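Local coordinates for nuclear protein localization protein 4 homolog (Drosophila melanogaster, PDB 4RV0) that probably binds ubiquitin chains as part of a complex that exports misfolded proteins from the endoplasmic reticulum for degradation by the proteasome, at residues B[21-25]-B[37-42]; B[32-36]-B[46-50]. All coordinates share one frame; numbering follows the deposited sequence.

Both contacts pack helix 31-41 against one mixed four-stranded sheet, whose strand order of 19-25, 10-16, 76-80 and 48-50 with a helix across it is that of the ubiquitin-like beta-grasp fold. Their centres lie about 9 Å apart. Along the chain the segments alternate, 21-25, 32-36, 37-42 and 46-50, so the C-terminal part of the helix meets one outer strand in interaction 1, while the part before it meets the other in interaction 2. They touch where I25 packs on H33 and L34 and where V38 packs on F47. Together they tie both edges of the sheet to a single helix in this ubiquitin-like domain of Npl4.

Interaction 1: residues B[21-25]-B[37-42]; sequences KRIEI and SVQNAL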
loop_
_atom_site.group_PDB
_atom_site.type_symbol
_atom_site.label_atom_id
_atom_site.label_comp_id
_atom_site.label_asym_id
_atom_site.label_seq_id
_atom_site.Cartn_x
_atom_site.Cartn_y
_atom_site.Cartn_z
ATOM N N LYS B 21 -7.043 -7.973 -1.977
ATOM C CA LYS B 21 -7.253 -9.415 -2.077
ATOM C C LYS B 21 -6.672 -9.923 -3.375
ATOM O O LYS B 21 -6.954 -9.381 -4.449
ATOM C CB LYS B 21 -8.754 -9.742 -1.991
ATOM C CG LYS B 21 -9.132 -11.206 -2.309
ATOM C CD LYS B 21 -8.600 -12.169 -1.274
ATOM C CE LYS B 21 -9.282 -11.992 0.085
ATOM N NZ LYS B 21 -8.666 -12.918 1.104
ATOM N N ARG B 22 -5.843 -10.955 -3.268
ATOM C CA ARG B 22 -5.225 -11.557 -4.436
ATOM C C ARG B 22 -6.076 -12.683 -5.003
ATOM O O ARG B 22 -6.402 -13.643 -4.296
ATOM C CB ARG B 22 -3.818 -12.065 -4.104
ATOM C CG ARG B 22 -2.824 -10.938 -3.918
ATOM C CD ARG B 22 -1.383 -11.430 -3.890
ATOM N NE ARG B 22 -0.476 -10.288 -3.882
ATOM C CZ ARG B 22 0.830 -10.361 -4.089
ATOM N NH1 ARG B 22 1.418 -11.535 -4.325
ATOM N NH2 ARG B 22 1.549 -9.249 -4.073
ATOM N N ILE B 23 -6.434 -12.556 -6.280
ATOM C CA ILE B 23 -7.210 -13.577 -6.966
ATOM C C ILE B 23 -6.370 -14.226 -8.052
ATOM O O ILE B 23 -5.940 -13.544 -8.986
ATOM C CB ILE B 23 -8.448 -12.990 -7.652
ATOM C CG1 ILE B 23 -9.342 -12.227 -6.656
ATOM C CG2 ILE B 23 -9.214 -14.102 -8.409
ATOM C CD1 ILE B 23 -9.965 -13.099 -5.570
ATOM N N GLU B 24 -6.154 -15.534 -7.944
ATOM C CA GLU B 24 -5.489 -16.279 -9.009
ATOM C C GLU B 24 -6.546 -16.879 -9.923
ATOM O O GLU B 24 -7.459 -17.580 -9.460
ATOM C CB GLU B 24 -4.567 -17.366 -8.453
ATOM C CG GLU B 24 -3.429 -16.820 -7.601
ATOM C CD GLU B 24 -2.547 -17.910 -7.018
ATOM O OE1 GLU B 24 -2.937 -19.099 -7.068
ATOM O OE2 GLU B 24 -1.467 -17.571 -6.491
ATOM N N ILE B 25 -6.441 -16.577 -11.213
ATOM C CA ILE B 25 -7.467 -16.956 -12.176
ATOM C C ILE B 25 -6.867 -17.145 -13.572
ATOM O O ILE B 25 -5.918 -16.460 -13.954
ATOM C CB ILE B 25 -8.617 -15.914 -12.174
ATOM C CG1 ILE B 25 -9.745 -16.336 -13.108
ATOM C CG2 ILE B 25 -8.101 -14.518 -12.527
ATOM C CD1 ILE B 25 -10.967 -15.444 -12.997
ATOM N N SER B 37 -15.498 -15.376 -8.317
ATOM C CA SER B 37 -14.317 -15.611 -7.494
ATOM C C SER B 37 -14.217 -14.585 -6.357
ATOM O O SER B 37 -13.926 -14.934 -5.207
ATOM C CB SER B 37 -13.060 -15.560 -8.354
ATOM O OG SER B 37 -13.098 -16.560 -9.350
ATOM N N VAL B 38 -14.458 -13.322 -6.684
ATOM C CA VAL B 38 -14.413 -12.279 -5.674
ATOM C C VAL B 38 -15.486 -12.476 -4.608
ATOM O O VAL B 38 -15.202 -12.377 -3.413
ATOM C CB VAL B 38 -14.512 -10.881 -6.306
ATOM C CG1 VAL B 38 -14.600 -9.826 -5.225
ATOM C CG2 VAL B 38 -13.294 -10.629 -7.196
ATOM N N GLN B 39 -16.699 -12.813 -5.046
ATOM C CA GLN B 39 -17.820 -13.048 -4.139
ATOM C C GLN B 39 -17.535 -14.124 -3.107
ATOM O O GLN B 39 -17.846 -13.968 -1.923
ATOM C CB GLN B 39 -19.064 -13.428 -4.954
ATOM C CG GLN B 39 -20.250 -13.941 -4.138
ATOM C CD GLN B 39 -20.911 -12.862 -3.295
ATOM O OE1 GLN B 39 -20.610 -11.678 -3.442
ATOM N NE2 GLN B 39 -21.868 -13.262 -2.455
ATOM N N ASN B 40 -16.955 -15.224 -3.570
ATOM C CA ASN B 40 -16.594 -16.341 -2.717
ATOM C C ASN B 40 -15.433 -16.026 -1.759
ATOM O O ASN B 40 -15.318 -16.628 -0.699
ATOM C CB ASN B 40 -16.268 -17.564 -3.582
ATOM C CG ASN B 40 -17.487 -18.078 -4.344
ATOM O OD1 ASN B 40 -18.631 -17.849 -3.941
ATOM N ND2 ASN B 40 -17.244 -18.805 -5.429
ATOM N N ALA B 41 -14.557 -15.113 -2.162
ATOM C CA ALA B 41 -13.390 -14.751 -1.352
ATOM C C ALA B 41 -13.688 -13.653 -0.318
ATOM O O ALA B 41 -12.969 -13.499 0.671
ATOM C CB ALA B 41 -12.246 -14.332 -2.257
ATOM N N LEU B 42 -14.700 -12.844 -0.595
ATOM C CA LEU B 42 -15.015 -11.685 0.234
ATOM C C LEU B 42 -16.401 -11.765 0.854
ATOM O O LEU B 42 -17.285 -12.473 0.358
ATOM C CB LEU B 42 -14.924 -10.407 -0.593
ATOM C CG LEU B 42 -13.556 -9.977 -1.121
ATOM C CD1 LEU B 42 -13.681 -8.679 -1.905
ATOM C CD2 LEU B 42 -12.538 -9.832 0.020
#
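Apolar packing of a strand under the end of a helix joins I23 to S37, V38 and A41, with K21 lying against A41 and L42 at one end. No hydrogen bond crosses it. Strand 19-25, an outer strand of the beta-grasp sheet, runs beneath the last turns of helix 31-41, and over these segments the two axes come within 9.7 Å at 134° between their directions. I23 is the centre of the contact. Its beta-branched side chain spreads in two directions: CG2 meets S37 CB at 4.1 Å, while CG1 leads to CD1, which lies 4.2 Å from A41 CB, one turn further along the helix. CG1 also faces V38 CG2 at 4.3 Å. Small residues such as S37 and A41, one turn apart, suit a helix face that packs on a branched isoleucine, and V38 reaches onward to V14 and L79 in the inner strands. S37 turns its hydroxyl back to its own helix, where OG is hydrogen-bonded to the carbonyl oxygen of H33, and offers mainly CB to the sheet. I25 adds CD1 at 4.4 Å from S37 OG. At the other end K21 places CG anti to its backbone N (chi1 171°), and the bends at chi2 and chi3 fold the chain back, bringing CE beside A41 O and 3.9 Å from L42 CD2; the two side chains slide past each other in opposite directions. R22 projects from the other side of the strand and forms a salt bridge with an acidic residue of another protein's chain. Alternate residues of the strand thus bury hydrocarbon at ordinary van der Waals distances beneath the helix, which probably supplies the hold, while K21 spends its methylenes on the edge of that core.

Interaction 2: residues B[32-36]-B[46-50]; sequences KHLYD and GFGLF
Y35 reaches from helix 31-41 to strand 48-50 with its ring lying over L49 and beside F47, and its hydroxyl meeting the strand backbone. L49 CD1 stands over the centre of the tyrosine ring, 4.0 Å from the centroid and 6° off the normal, a well-directed CH-pi contact. The leucine also lines the outer end of the ring, with CB 3.6 Å from Y35 OH. The F47 ring is nearly parallel to that of Y35 (17° between planes), but slid so far along that the centroids are 5.5 Å apart and the rings barely overlap. Here the contact is made by F47 CE1, 3.5 Å from Y35 CD1. F47 takes the crowded rotamer, with CG between its backbone N and carbonyl carbon (chi1 66°), which places the ring against the helix, where CZ comes 3.5 Å from Y35 O, an oxygen in the phenylalanine plane at the ring edge. To the side of the tyrosine ring, L34 CG meets L49 CD1 at 4.2 Å, so this one leucine methyl touches both neighbouring helix residues, and L79 of the inner strand packs on L49 and F47. Between the two, G48 is fitting, since a CB there would come too near F50 CE2 as that ring now stands. The backbone N of L49 donates a hydrogen bond of 3.1 Å to Y35 OH, which also bonds to the carbonyl oxygen of L59. A phenylalanine in place of Y35 would probably keep much of the ring packing but leave L49 N and the carbonyl oxygen of L59 without their hydroxyl partner. Tyrosine therefore suits this site twice over: its apolar face takes the leucine, while its hydroxyl ties the helix to the edge strand and the loop beyond.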
loop_
_atom_site.group_PDB
_atom_site.type_symbol
_atom_site.label_atom_id
_atom_site.label_comp_id
_atom_site.label_asym_id
_atom_site.label_seq_id
_atom_site.Cartn_x
_atom_site.Cartn_y
_atom_site.Cartn_z
ATOM N N LYS B 32 -17.267 -12.849 -15.599
ATOM C CA LYS B 32 -18.205 -13.333 -14.587
ATOM C C LYS B 32 -17.534 -14.241 -13.578
ATOM O O LYS B 32 -17.831 -14.178 -12.384
ATOM C CB LYS B 32 -19.412 -14.067 -15.185
ATOM C CG LYS B 32 -20.302 -14.646 -14.074
ATOM C CD LYS B 32 -21.619 -15.173 -14.581
ATOM C CE LYS B 32 -22.462 -15.760 -13.456
ATOM N NZ LYS B 32 -21.900 -16.972 -12.797
ATOM N N HIS B 33 -16.632 -15.091 -14.052
ATOM C CA HIS B 33 -15.918 -15.969 -13.148
ATOM C C HIS B 33 -15.083 -15.168 -12.160
ATOM O O HIS B 33 -14.958 -15.558 -11.000
ATOM C CB HIS B 33 -15.065 -16.985 -13.910
ATOM C CG HIS B 33 -14.372 -17.971 -13.020
ATOM N ND1 HIS B 33 -13.042 -18.274 -13.147
ATOM C CD2 HIS B 33 -14.832 -18.703 -11.979
ATOM C CE1 HIS B 33 -12.698 -19.168 -12.224
ATOM N NE2 HIS B 33 -13.774 -19.431 -11.501
ATOM N N LEU B 34 -14.521 -14.048 -12.614
ATOM C CA LEU B 34 -13.766 -13.163 -11.728
ATOM C C LEU B 34 -14.695 -12.628 -10.646
ATOM O O LEU B 34 -14.365 -12.652 -9.454
ATOM C CB LEU B 34 -13.122 -12.010 -12.505
ATOM C CG LEU B 34 -12.339 -10.951 -11.716
ATOM C CD1 LEU B 34 -11.159 -11.551 -10.952
ATOM C CD2 LEU B 34 -11.846 -9.840 -12.658
ATOM N N TYR B 35 -15.868 -12.168 -11.067
ATOM C CA TYR B 35 -16.875 -11.683 -10.128
ATOM C C TYR B 35 -17.274 -12.775 -9.136
ATOM O O TYR B 35 -17.355 -12.528 -7.929
ATOM C CB TYR B 35 -18.094 -11.134 -10.863
ATOM C CG TYR B 35 -17.990 -9.675 -11.278
ATOM C CD1 TYR B 35 -18.566 -8.681 -10.510
ATOM C CD2 TYR B 35 -17.325 -9.301 -12.446
ATOM C CE1 TYR B 35 -18.492 -7.343 -10.890
ATOM C CE2 TYR B 35 -17.245 -7.964 -12.839
ATOM C CZ TYR B 35 -17.828 -6.992 -12.050
ATOM O OH TYR B 35 -17.760 -5.659 -12.414
ATOM N N ASP B 36 -17.525 -13.981 -9.644
ATOM C CA ASP B 36 -17.871 -15.109 -8.781
ATOM C C ASP B 36 -16.726 -15.423 -7.814
ATOM O O ASP B 36 -16.955 -15.722 -6.641
ATOM C CB ASP B 36 -18.234 -16.370 -9.596
ATOM C CG ASP B 36 -19.577 -16.254 -10.332
ATOM O OD1 ASP B 36 -20.468 -15.521 -9.848
ATOM O OD2 ASP B 36 -19.744 -16.922 -11.388
ATOM N N GLY B 46 -23.973 -6.505 -3.244
ATOM C CA GLY B 46 -23.814 -5.935 -4.574
ATOM C C GLY B 46 -22.577 -5.071 -4.765
ATOM O O GLY B 46 -22.459 -4.010 -4.166
ATOM N N PHE B 47 -21.603 -5.570 -5.521
ATOM C CA PHE B 47 -20.399 -4.790 -5.808
ATOM C C PHE B 47 -20.152 -4.624 -7.295
ATOM O O PHE B 47 -20.571 -5.456 -8.106
ATOM C CB PHE B 47 -19.159 -5.418 -5.163
ATOM C CG PHE B 47 -18.790 -6.762 -5.735
ATOM C CD1 PHE B 47 -17.833 -6.870 -6.742
ATOM C CD2 PHE B 47 -19.396 -7.921 -5.260
ATOM C CE1 PHE B 47 -17.489 -8.123 -7.264
ATOM C CE2 PHE B 47 -19.049 -9.174 -5.768
ATOM C CZ PHE B 47 -18.100 -9.272 -6.769
ATOM N N GLY B 48 -19.416 -3.581 -7.649
ATOM C CA GLY B 48 -18.873 -3.472 -8.992
ATOM C C GLY B 48 -17.352 -3.510 -8.937
ATOM O O GLY B 48 -16.759 -3.141 -7.923
ATOM N N LEU B 49 -16.730 -3.982 -10.012
ATOM C CA LEU B 49 -15.282 -3.944 -10.151
ATOM C C LEU B 49 -14.913 -2.947 -11.237
ATOM O O LEU B 49 -15.507 -2.939 -12.321
ATOM C CB LEU B 49 -14.709 -5.323 -10.481
ATOM C CG LEU B 49 -14.926 -6.422 -9.441
ATOM C CD1 LEU B 49 -14.378 -7.720 -9.935
ATOM C CD2 LEU B 49 -14.244 -6.050 -8.147
ATOM N N PHE B 50 -13.918 -2.118 -10.944
ATOM C CA PHE B 50 -13.531 -1.031 -11.826
ATOM C C PHE B 50 -12.039 -1.035 -12.105
ATOM O O PHE B 50 -11.240 -1.530 -11.303
ATOM C CB PHE B 50 -13.965 0.316 -11.248
ATOM C CG PHE B 50 -15.454 0.467 -11.107
ATOM C CD1 PHE B 50 -16.170 1.195 -12.038
ATOM C CD2 PHE B 50 -16.130 -0.102 -10.041
ATOM C CE1 PHE B 50 -17.542 1.352 -11.915
ATOM C CE2 PHE B 50 -17.503 0.042 -9.916
ATOM C CZ PHE B 50 -18.208 0.773 -10.852
#